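Local coordinates for trilobed Protease (Pyrococcus furiosus, PDB 2GOP), which probably hydrolyses peptide bonds, and whose beta-propeller domain, described here, has an open Velcro topology, at residues Glu86-Asp91 with Leu95-Ile100; Gly122-Glu127 with Ile165-Lys170; Met255-Glu260 with Tyr288-Glu293; Glu325-Thr328 with Glu332-Gln335. All blocks are in the same frame, centred on the assembly; numbering follows the deposited sequence.

Overall arrangement
Four contacts sample a propeller of seven four-stranded blades, and they follow one another in series, none enclosing or crossing another. From the N terminus, contact 1 closes the outer hairpin of the second blade through a short turn. Contact 2 comes next, its centre about 19 Å from that of contact 1, and joins the chain just past the second strand to the fourth of the third blade across 37 residues. On the opposite side of the chain's centre from both, contact 3 bridges the fifth and sixth blades. Contact 4 closes the outer hairpin of the seventh, its centre about 24 Å from that of contact 3. Hairpin, intrablade and interblade ties are thus all represented.

Contact 1 (Glu86-Asp91 with Leu95-Ile100); sequences EIWVAD and LSSKKI
Val89 and Lys98 clasp each other through a reciprocal pair of backbone hydrogen bonds in the middle of an antiparallel hairpin, Val89 N donating to Lys98 O at 3.0 Å and Lys98 N to Val89 O at 3.1 Å. Farther along, Ile100 N reaches Ile87 O, while near the turn Asp91 N gives Ser96 O a short, almost straight bond of 2.6 Å. Leu95 and Ser96 both face Asp91, each sending its O a weak N-H bond, which makes a G1 beta bulge. The carboxylate of Asp91 turns to Thr94 N and to Lys72.

Aromatic packing centres on Trp88. Its CG stands anti to the carbonyl carbon (chi1 -79°), and the indole leans over the partner strand, with Lys99 N over one face, toward the rim, 3.5 Å from Trp88 CE3. Lys99 CB adds a CH-pi contact, 3.9 Å from the centroid of the five-membered ring; its ammonium pairs with Glu102. Trp88 NE1 donates in the ring plane to the anti side of Glu86 OE1 at 2.9 Å, which helps to fix the indole's rotation. A leucine here would probably leave Glu86 OE1 without this donor and uncover the backbone at Lys99.

Apolar contacts occupy the other face of the sheet, where Ile100 CD1 comes within 3.8 Å of Val89 CG2 and also touches Ile87. Leu118 meets Val89 and Ile100 from strand 117-123. The whole is the outer hairpin of a four-stranded beta-propeller blade, one face packed against the next blade.

Contact 2 (Gly122-Glu127 with Ile165-Lys170); sequences GFKRRE and IEEFEK
Lys124 and Glu167 form a salt bridge, with Lys124 NZ donating to Glu167 OE2 at 2.8 Å. The ammonium does not approach in the plane of the carboxylate but from above it, about 48° out of that plane, an approach that suggests a largely electrostatic attraction. The carbon next to the ammonium, Lys124 CE, rides close to the same oxygen, 3.1 Å from Glu167 OE2. Both chains are extended beyond CG, and they cross at about a right angle. On the glutamate, CG lies anti to the backbone N (chi1 169°), which carries the carboxylate out from its strand to meet the lysine end.

A second acid stands close by. Glu169 OE2 lies 4.0 Å from Lys124 NZ, beyond salt-bridge range, yet near enough that its negative charge would probably add to the pull on the ammonium. Two residues apart on one strand, the two glutamates thus present a pair of carboxylates to a single lysine.

Packing beyond the charges is slight. Lys124 CD lies 4.0 Å from Glu169 OE2; only about 117 Å² is buried in all, as befits a surface contact.

Strand 151-158 runs between the two partners in the third propeller blade, so the bridge spans it from just past the end of strand 117-123 to the outermost strand 163-171. Thr153 of that middle strand touches both glutamates, and Trp155 touches Glu167. Phe168, between the two acids in sequence, stacks with Phe154 of the same sheet and with Trp205 of strand 200-206, which ties the outermost strand to the following blade.

Contact 3 (Met255-Glu260 with Tyr288-Glu293); sequences MGILDE and YIWDGE
Ile257 lays a methyl group over the indole of Trp290, the central event of this meeting between loop and strand. CG2 of the isoleucine stands 3.8 Å from the centroid of the six-membered ring, only 14° off its normal, a well-formed CH-pi contact. The isoleucine holds CG1 between its backbone N and carbonyl carbon (chi1 62°), a conformation that sets CG2 over the benzo part of the indole while CD1 lies 4.2 Å from Trp290 CG. For its part, Trp290 places CG anti to the backbone N (chi1 179°), throwing the indole out from its strand toward the neighbouring segment.

Such packing joins adjacent blades of a beta-propeller: Ile257 follows the outermost strand of the fifth blade, and Trp290 ends the third strand of the sixth. Ile248 of the fifth blade and Phe277 of the sixth also touch the indole.

The opposite face of the ring is covered from its own segment, Gly292 N lying 3.3 Å above its plane. The backbone here takes angles no CB could tolerate, as it would collide with the carbonyl O of Asp291. An Asx turn shapes the same bend, with Glu293 N donating to Asp291 OD1 at 3.3 Å; Asp291 OD2 is paired with Lys295. Met255 and Trp290 reach toward each other, CE arriving obliquely near CZ2 and CH2, though two Met255 conformers make this approach doubtful.

Contact 4 (Glu325-Thr328 with Glu332-Gln335); sequences ELFT and EEKQ
Phe327 and Gln335 sit as a non-hydrogen-bonded pair in an antiparallel hairpin, and the glutamine chain runs across one face of the phenyl ring. Gln335 CG is 4.0 Å from the ring centroid, a CH-pi contact, with the amide plane turned 36° from the ring. Because that CG lies anti to the backbone N (chi1 -169°) and the chain stays extended, the amide carbon stays above the same face, out past the rim, 3.8 Å from Phe327 CZ. Glu333 approaches obliquely, its CD 3.6 Å from Phe327 CD2.

Next door, Thr328 and Lys334 exchange two backbone hydrogen bonds, Thr328 N to Lys334 O at 2.9 Å and Lys334 N to Thr328 O at 3.1 Å. A water links Thr328 OG1 to Glu332 O, to which it donates at 2.9 Å.

The second shell fixes the polar ends. Tyr315 and Lys317 hold the carboxylate of Glu333, Lys317 also making a cation-pi contact with Phe327, and Thr337 O takes the amide NE2 of Gln335. An alanine at Gln335 would probably uncover part of the phenyl face and leave Thr337 O without this donor.

On the seventh blade's other side, Leu326 packs on Val27 and Tyr29 of the first, consistent with an open Velcro topology. Flanking the ring, Gln335 and Glu333 have their polar ends held by Thr337, Tyr315 and Lys317, and so probably pack on it without leaving those groups unpaired.

Contact 1 (Glu86-Asp91 with Leu95-Ile100)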
# COMPACT_ATOMS: atom_id res chain seq x y z
N GLU A 86 -16.58 -17.10 4.85
CA GLU A 86 -17.23 -18.13 4.07
C GLU A 86 -17.67 -17.56 2.75
O GLU A 86 -18.17 -16.44 2.70
CB GLU A 86 -18.44 -18.66 4.81
CG GLU A 86 -18.17 -19.08 6.24
CD GLU A 86 -19.44 -19.15 7.04
OE1 GLU A 86 -20.50 -19.32 6.42
OE2 GLU A 86 -19.37 -19.02 8.27
N ILE A 87 -17.47 -18.33 1.69
CA ILE A 87 -18.05 -18.00 0.40
C ILE A 87 -19.37 -18.76 0.24
O ILE A 87 -19.45 -19.95 0.53
CB ILE A 87 -17.10 -18.31 -0.76
CG1 ILE A 87 -15.80 -17.51 -0.62
CG2 ILE A 87 -17.77 -18.01 -2.11
CD1 ILE A 87 -15.98 -15.98 -0.46
N TRP A 88 -20.39 -18.02 -0.19
CA TRP A 88 -21.73 -18.52 -0.40
C TRP A 88 -22.16 -18.24 -1.84
O TRP A 88 -21.62 -17.35 -2.50
CB TRP A 88 -22.72 -17.78 0.52
CG TRP A 88 -22.72 -18.25 1.92
CD1 TRP A 88 -21.69 -18.17 2.82
CD2 TRP A 88 -23.80 -18.87 2.61
NE1 TRP A 88 -22.07 -18.71 4.02
CE2 TRP A 88 -23.36 -19.15 3.92
CE3 TRP A 88 -25.11 -19.22 2.25
CZ2 TRP A 88 -24.18 -19.78 4.87
CZ3 TRP A 88 -25.91 -19.84 3.19
CH2 TRP A 88 -25.45 -20.10 4.48
N VAL A 89 -23.14 -19.00 -2.29
CA VAL A 89 -23.80 -18.74 -3.56
C VAL A 89 -25.32 -18.81 -3.37
O VAL A 89 -25.83 -19.78 -2.81
CB VAL A 89 -23.34 -19.74 -4.65
CG1 VAL A 89 -24.08 -19.48 -5.96
CG2 VAL A 89 -21.83 -19.63 -4.86
N ALA A 90 -26.02 -17.77 -3.81
CA ALA A 90 -27.47 -17.72 -3.78
C ALA A 90 -28.00 -17.83 -5.20
O ALA A 90 -27.49 -17.20 -6.13
CB ALA A 90 -27.96 -16.43 -3.15
N ASP A 91 -29.03 -18.65 -5.35
CA ASP A 91 -29.69 -18.85 -6.62
C ASP A 91 -30.93 -17.96 -6.63
O ASP A 91 -31.91 -18.23 -5.94
CB ASP A 91 -30.05 -20.31 -6.77
CG ASP A 91 -30.43 -20.67 -8.18
OD1 ASP A 91 -31.36 -20.04 -8.73
OD2 ASP A 91 -29.79 -21.60 -8.73
N LEU A 95 -34.40 -19.26 -5.29
CA LEU A 95 -34.44 -18.66 -3.95
C LEU A 95 -33.81 -19.56 -2.89
O LEU A 95 -34.41 -19.84 -1.85
CB LEU A 95 -35.89 -18.30 -3.55
CG LEU A 95 -36.65 -17.32 -4.45
CD1 LEU A 95 -38.10 -17.23 -3.99
CD2 LEU A 95 -35.99 -15.95 -4.46
N SER A 96 -32.61 -20.04 -3.17
CA SER A 96 -31.85 -20.85 -2.22
C SER A 96 -30.40 -20.39 -2.19
O SER A 96 -29.87 -19.94 -3.20
CB SER A 96 -31.94 -22.33 -2.57
OG SER A 96 -31.48 -22.57 -3.88
N SER A 97 -29.77 -20.49 -1.02
CA SER A 97 -28.35 -20.17 -0.88
C SER A 97 -27.64 -21.19 0.01
O SER A 97 -28.27 -21.83 0.87
CB SER A 97 -28.17 -18.75 -0.34
OG SER A 97 -28.68 -18.61 0.98
N LYS A 98 -26.34 -21.36 -0.23
CA LYS A 98 -25.55 -22.28 0.57
C LYS A 98 -24.11 -21.82 0.66
O LYS A 98 -23.60 -21.14 -0.23
CB LYS A 98 -25.58 -23.69 -0.03
CG LYS A 98 -25.13 -23.75 -1.48
CD LYS A 98 -24.30 -25.01 -1.76
CE LYS A 98 -24.20 -25.29 -3.26
NZ LYS A 98 -24.10 -24.06 -4.10
N LYS A 99 -23.46 -22.23 1.75
CA LYS A 99 -22.03 -22.06 1.93
C LYS A 99 -21.32 -23.03 0.98
O LYS A 99 -21.67 -24.21 0.94
CB LYS A 99 -21.69 -22.37 3.38
CG LYS A 99 -20.23 -22.36 3.77
CD LYS A 99 -20.09 -23.02 5.15
CE LYS A 99 -18.66 -23.03 5.64
NZ LYS A 99 -18.55 -23.72 6.95
N ILE A 100 -20.35 -22.54 0.21
CA ILE A 100 -19.58 -23.41 -0.69
C ILE A 100 -18.11 -23.57 -0.30
O ILE A 100 -17.45 -24.50 -0.78
CB ILE A 100 -19.68 -22.97 -2.15
CG1 ILE A 100 -18.98 -21.62 -2.38
CG2 ILE A 100 -21.13 -22.92 -2.57
CD1 ILE A 100 -18.63 -21.33 -3.85
O HOH W 1 -26.66 -21.78 -4.29

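Contact 2 (Gly122-Glu127 with Ile165-Lys170)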
# COMPACT_ATOMS: atom_id res chain seq x y z
N GLY A 122 -7.62 -16.34 -1.83
CA GLY A 122 -7.60 -16.12 -0.40
C GLY A 122 -6.55 -16.93 0.32
O GLY A 122 -5.58 -17.40 -0.28
N PHE A 123 -6.74 -17.07 1.63
CA PHE A 123 -5.78 -17.71 2.50
C PHE A 123 -6.44 -18.84 3.26
O PHE A 123 -7.48 -18.65 3.89
CB PHE A 123 -5.17 -16.68 3.44
CG PHE A 123 -4.36 -15.65 2.72
CD1 PHE A 123 -4.97 -14.51 2.19
CD2 PHE A 123 -3.00 -15.85 2.51
CE1 PHE A 123 -4.23 -13.58 1.49
CE2 PHE A 123 -2.25 -14.92 1.82
CZ PHE A 123 -2.86 -13.78 1.32
N LYS A 124 -5.82 -20.01 3.18
CA LYS A 124 -6.44 -21.26 3.59
C LYS A 124 -6.60 -21.29 5.10
O LYS A 124 -5.85 -20.62 5.83
CB LYS A 124 -5.57 -22.44 3.14
CG LYS A 124 -6.33 -23.64 2.61
CD LYS A 124 -5.37 -24.53 1.86
CE LYS A 124 -6.06 -25.76 1.30
NZ LYS A 124 -5.19 -26.41 0.27
N ARG A 125 -7.57 -22.06 5.56
CA ARG A 125 -7.85 -22.19 6.99
C ARG A 125 -7.29 -23.50 7.55
O ARG A 125 -7.26 -24.52 6.85
CB ARG A 125 -9.36 -22.06 7.26
CG ARG A 125 -10.25 -23.21 6.78
CD ARG A 125 -10.41 -24.30 7.84
NE ARG A 125 -11.72 -24.96 7.77
CZ ARG A 125 -12.08 -25.88 6.87
NH1 ARG A 125 -11.23 -26.26 5.91
NH2 ARG A 125 -13.29 -26.41 6.92
N ARG A 126 -6.82 -23.43 8.79
CA ARG A 126 -6.28 -24.60 9.52
C ARG A 126 -7.32 -25.71 9.70
O ARG A 126 -8.51 -25.44 9.86
CB ARG A 126 -5.76 -24.17 10.90
CG ARG A 126 -6.82 -23.50 11.79
CD ARG A 126 -6.37 -23.39 13.24
NE ARG A 126 -5.42 -22.30 13.44
CZ ARG A 126 -5.05 -21.83 14.63
NH1 ARG A 126 -5.56 -22.33 15.76
NH2 ARG A 126 -4.17 -20.83 14.70
N GLU A 127 -6.84 -26.96 9.68
CA GLU A 127 -7.69 -28.14 9.90
C GLU A 127 -8.71 -28.32 8.77
O GLU A 127 -9.08 -29.44 8.43
CB GLU A 127 -8.40 -28.08 11.26
CG GLU A 127 -7.50 -27.71 12.43
CD GLU A 127 -8.27 -27.40 13.70
OE1 GLU A 127 -8.66 -28.35 14.41
OE2 GLU A 127 -8.48 -26.20 13.99
N ILE A 165 -13.00 -27.57 -8.42
CA ILE A 165 -12.47 -28.39 -9.52
C ILE A 165 -10.99 -28.14 -9.78
O ILE A 165 -10.32 -28.97 -10.37
CB ILE A 165 -13.28 -28.20 -10.84
CG1 ILE A 165 -13.42 -26.72 -11.21
CG2 ILE A 165 -14.66 -28.85 -10.71
CD1 ILE A 165 -13.97 -26.50 -12.61
N GLU A 166 -10.51 -26.96 -9.38
CA GLU A 166 -9.09 -26.65 -9.42
C GLU A 166 -8.72 -25.88 -8.16
O GLU A 166 -9.54 -25.12 -7.62
CB GLU A 166 -8.74 -25.83 -10.67
CG GLU A 166 -8.54 -26.66 -11.96
CD GLU A 166 -9.66 -26.53 -12.99
OE1 GLU A 166 -10.54 -25.66 -12.83
OE2 GLU A 166 -9.63 -27.29 -13.98
N GLU A 167 -7.50 -26.09 -7.69
CA GLU A 167 -6.97 -25.43 -6.51
C GLU A 167 -5.45 -25.39 -6.62
O GLU A 167 -4.81 -26.39 -6.91
CB GLU A 167 -7.42 -26.18 -5.24
CG GLU A 167 -6.70 -25.73 -3.96
CD GLU A 167 -7.42 -26.15 -2.67
OE1 GLU A 167 -8.33 -26.99 -2.72
OE2 GLU A 167 -7.04 -25.63 -1.61
N PHE A 168 -4.86 -24.21 -6.43
CA PHE A 168 -3.40 -24.11 -6.40
C PHE A 168 -2.94 -23.00 -5.49
O PHE A 168 -3.73 -22.14 -5.09
CB PHE A 168 -2.80 -23.95 -7.80
CG PHE A 168 -3.21 -22.70 -8.52
CD1 PHE A 168 -2.44 -21.55 -8.45
CD2 PHE A 168 -4.37 -22.68 -9.29
CE1 PHE A 168 -2.80 -20.41 -9.13
CE2 PHE A 168 -4.74 -21.55 -9.97
CZ PHE A 168 -3.95 -20.40 -9.90
N GLU A 169 -1.66 -23.04 -5.14
CA GLU A 169 -1.07 -22.08 -4.25
C GLU A 169 0.02 -21.28 -4.96
O GLU A 169 0.74 -21.81 -5.80
CB GLU A 169 -0.50 -22.79 -3.03
CG GLU A 169 -1.57 -23.35 -2.11
CD GLU A 169 -1.01 -23.97 -0.84
OE1 GLU A 169 0.21 -24.22 -0.78
OE2 GLU A 169 -1.81 -24.22 0.09
N LYS A 170 0.11 -20.01 -4.60
CA LYS A 170 1.21 -19.17 -5.01
C LYS A 170 1.77 -18.48 -3.77
O LYS A 170 1.18 -18.56 -2.69
CB LYS A 170 0.73 -18.16 -6.05
CG LYS A 170 0.32 -18.80 -7.37
CD LYS A 170 1.51 -19.48 -8.03
CE LYS A 170 1.23 -19.82 -9.48
NZ LYS A 170 2.45 -20.36 -10.11

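Contact 3 (Met255-Glu260 with Tyr288-Glu293)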
# COMPACT_ATOMS: atom_id res chain seq x y z
N MET A 255 0.80 -1.19 -23.94
CA MET A 255 0.63 0.21 -24.29
C MET A 255 -0.01 0.99 -23.14
O MET A 255 -1.07 0.58 -22.57
CB MET A 255 -0.13 0.37 -25.62
CG MET A 255 -1.63 0.74 -25.55
SD MET A 255 -2.20 1.62 -27.03
CE MET A 255 -3.82 2.16 -26.49
N GLY A 256 0.63 2.11 -22.77
CA GLY A 256 0.06 3.02 -21.76
C GLY A 256 -1.07 3.85 -22.35
O GLY A 256 -1.05 4.23 -23.55
N ILE A 257 -2.05 4.17 -21.51
CA ILE A 257 -3.16 5.02 -21.91
C ILE A 257 -3.27 6.31 -21.08
O ILE A 257 -4.05 7.17 -21.41
CB ILE A 257 -4.51 4.27 -21.89
CG1 ILE A 257 -4.85 3.77 -20.47
CG2 ILE A 257 -4.49 3.12 -22.89
CD1 ILE A 257 -6.33 3.40 -20.27
N LEU A 258 -2.47 6.44 -20.03
CA LEU A 258 -2.43 7.68 -19.24
C LEU A 258 -1.01 8.19 -19.02
O LEU A 258 -0.74 8.85 -18.04
CB LEU A 258 -3.11 7.44 -17.88
CG LEU A 258 -4.62 7.15 -17.90
CD1 LEU A 258 -5.12 6.64 -16.55
CD2 LEU A 258 -5.38 8.36 -18.34
N ASP A 259 -0.08 7.88 -19.92
CA ASP A 259 1.32 8.29 -19.70
C ASP A 259 1.50 9.82 -19.66
O ASP A 259 2.39 10.32 -18.98
CB ASP A 259 2.25 7.73 -20.76
CG ASP A 259 2.32 6.24 -20.76
OD1 ASP A 259 1.84 5.61 -19.79
OD2 ASP A 259 2.86 5.71 -21.77
N GLU A 260 0.65 10.55 -20.38
CA GLU A 260 0.78 12.01 -20.47
C GLU A 260 -0.11 12.74 -19.44
O GLU A 260 -0.18 13.97 -19.45
CB GLU A 260 0.52 12.49 -21.91
CG GLU A 260 1.54 12.00 -22.96
CD GLU A 260 1.47 10.50 -23.24
OE1 GLU A 260 0.36 9.96 -23.39
OE2 GLU A 260 2.53 9.86 -23.33
N TYR A 288 -13.92 8.36 -15.40
CA TYR A 288 -13.75 8.59 -16.83
C TYR A 288 -13.89 7.32 -17.64
O TYR A 288 -13.86 6.22 -17.10
CB TYR A 288 -12.34 9.14 -17.11
CG TYR A 288 -12.09 10.52 -16.57
CD1 TYR A 288 -11.58 10.70 -15.28
CD2 TYR A 288 -12.39 11.64 -17.33
CE1 TYR A 288 -11.37 11.98 -14.78
CE2 TYR A 288 -12.18 12.93 -16.83
CZ TYR A 288 -11.66 13.08 -15.56
OH TYR A 288 -11.47 14.36 -15.07
N ILE A 289 -14.02 7.49 -18.96
CA ILE A 289 -13.94 6.38 -19.88
C ILE A 289 -12.89 6.71 -20.92
O ILE A 289 -12.77 7.86 -21.38
CB ILE A 289 -15.31 6.07 -20.55
CG1 ILE A 289 -15.24 4.76 -21.36
CG2 ILE A 289 -15.77 7.24 -21.43
CD1 ILE A 289 -16.49 4.48 -22.16
N TRP A 290 -12.10 5.69 -21.27
CA TRP A 290 -11.14 5.79 -22.35
C TRP A 290 -11.54 4.87 -23.48
O TRP A 290 -11.88 3.69 -23.26
CB TRP A 290 -9.74 5.45 -21.85
CG TRP A 290 -8.71 5.52 -22.93
CD1 TRP A 290 -7.96 6.60 -23.26
CD2 TRP A 290 -8.31 4.46 -23.81
NE1 TRP A 290 -7.12 6.29 -24.30
CE2 TRP A 290 -7.31 4.98 -24.65
CE3 TRP A 290 -8.69 3.12 -23.95
CZ2 TRP A 290 -6.71 4.22 -25.64
CZ3 TRP A 290 -8.09 2.36 -24.94
CH2 TRP A 290 -7.10 2.92 -25.77
N ASP A 291 -11.53 5.41 -24.69
CA ASP A 291 -11.85 4.64 -25.89
C ASP A 291 -10.96 5.03 -27.07
O ASP A 291 -11.33 4.86 -28.22
CB ASP A 291 -13.34 4.80 -26.23
CG ASP A 291 -13.69 6.19 -26.77
OD1 ASP A 291 -12.85 7.13 -26.65
OD2 ASP A 291 -14.80 6.35 -27.31
N GLY A 292 -9.77 5.54 -26.76
CA GLY A 292 -8.91 6.20 -27.73
C GLY A 292 -8.76 7.66 -27.36
O GLY A 292 -7.77 8.29 -27.73
N GLU A 293 -9.75 8.18 -26.64
CA GLU A 293 -9.68 9.47 -25.95
C GLU A 293 -10.39 9.37 -24.60
O GLU A 293 -11.22 8.48 -24.39
CB GLU A 293 -10.32 10.58 -26.79
CG GLU A 293 -11.84 10.55 -26.82
CD GLU A 293 -12.41 11.47 -27.89
OE1 GLU A 293 -12.90 10.96 -28.92
OE2 GLU A 293 -12.39 12.71 -27.69

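Contact 4 (Glu325-Thr328 with Glu332-Gln335)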
# COMPACT_ATOMS: atom_id res chain seq x y z
N GLU A 325 -24.04 7.69 -2.03
CA GLU A 325 -25.26 7.02 -2.47
C GLU A 325 -24.97 6.37 -3.83
O GLU A 325 -23.95 6.66 -4.46
CB GLU A 325 -26.41 8.01 -2.61
CG GLU A 325 -26.84 8.71 -1.31
CD GLU A 325 -27.67 7.84 -0.38
OE1 GLU A 325 -28.11 6.74 -0.78
OE2 GLU A 325 -27.88 8.26 0.78
N LEU A 326 -25.87 5.51 -4.29
CA LEU A 326 -25.71 4.81 -5.56
C LEU A 326 -26.29 5.62 -6.71
O LEU A 326 -27.38 6.19 -6.60
CB LEU A 326 -26.38 3.44 -5.50
CG LEU A 326 -25.92 2.39 -6.51
CD1 LEU A 326 -24.57 1.84 -6.14
CD2 LEU A 326 -26.94 1.28 -6.61
N PHE A 327 -25.55 5.64 -7.81
CA PHE A 327 -25.96 6.34 -9.03
C PHE A 327 -25.71 5.42 -10.21
O PHE A 327 -24.82 4.57 -10.16
CB PHE A 327 -25.12 7.61 -9.23
CG PHE A 327 -25.37 8.69 -8.20
CD1 PHE A 327 -24.77 8.63 -6.95
CD2 PHE A 327 -26.18 9.77 -8.50
CE1 PHE A 327 -24.99 9.63 -6.01
CE2 PHE A 327 -26.41 10.78 -7.56
CZ PHE A 327 -25.81 10.71 -6.33
N THR A 328 -26.50 5.58 -11.27
CA THR A 328 -26.20 4.92 -12.54
C THR A 328 -25.88 5.96 -13.61
O THR A 328 -26.16 7.15 -13.45
CB THR A 328 -27.36 4.00 -13.05
OG1 THR A 328 -28.58 4.75 -13.14
CG2 THR A 328 -27.56 2.80 -12.12
N GLU A 332 -26.46 9.56 -19.11
CA GLU A 332 -27.10 10.48 -18.18
C GLU A 332 -26.99 9.91 -16.76
O GLU A 332 -27.08 8.70 -16.58
CB GLU A 332 -28.58 10.61 -18.55
CG GLU A 332 -29.40 11.57 -17.69
CD GLU A 332 -29.69 12.88 -18.38
OE1 GLU A 332 -28.77 13.46 -19.00
OE2 GLU A 332 -30.86 13.34 -18.29
N GLU A 333 -26.82 10.77 -15.76
CA GLU A 333 -26.80 10.33 -14.37
C GLU A 333 -28.21 10.21 -13.82
O GLU A 333 -29.07 11.05 -14.10
CB GLU A 333 -25.99 11.28 -13.48
CG GLU A 333 -25.78 10.78 -12.05
CD GLU A 333 -24.81 11.63 -11.25
OE1 GLU A 333 -25.23 12.68 -10.74
OE2 GLU A 333 -23.62 11.24 -11.11
N LYS A 334 -28.45 9.17 -13.03
CA LYS A 334 -29.68 9.00 -12.26
C LYS A 334 -29.30 8.53 -10.85
O LYS A 334 -28.45 7.66 -10.70
CB LYS A 334 -30.61 7.99 -12.92
CG LYS A 334 -31.09 8.43 -14.29
CD LYS A 334 -32.35 7.69 -14.74
CE LYS A 334 -32.96 8.35 -15.98
NZ LYS A 334 -34.33 7.85 -16.31
N GLN A 335 -29.92 9.12 -9.83
CA GLN A 335 -29.69 8.70 -8.46
C GLN A 335 -30.63 7.55 -8.13
O GLN A 335 -31.84 7.66 -8.31
CB GLN A 335 -29.92 9.85 -7.50
CG GLN A 335 -29.45 9.55 -6.08
CD GLN A 335 -29.44 10.77 -5.18
OE1 GLN A 335 -29.47 11.90 -5.65
NE2 GLN A 335 -29.41 10.53 -3.87
O HOH W 2 -28.52 6.37 -15.67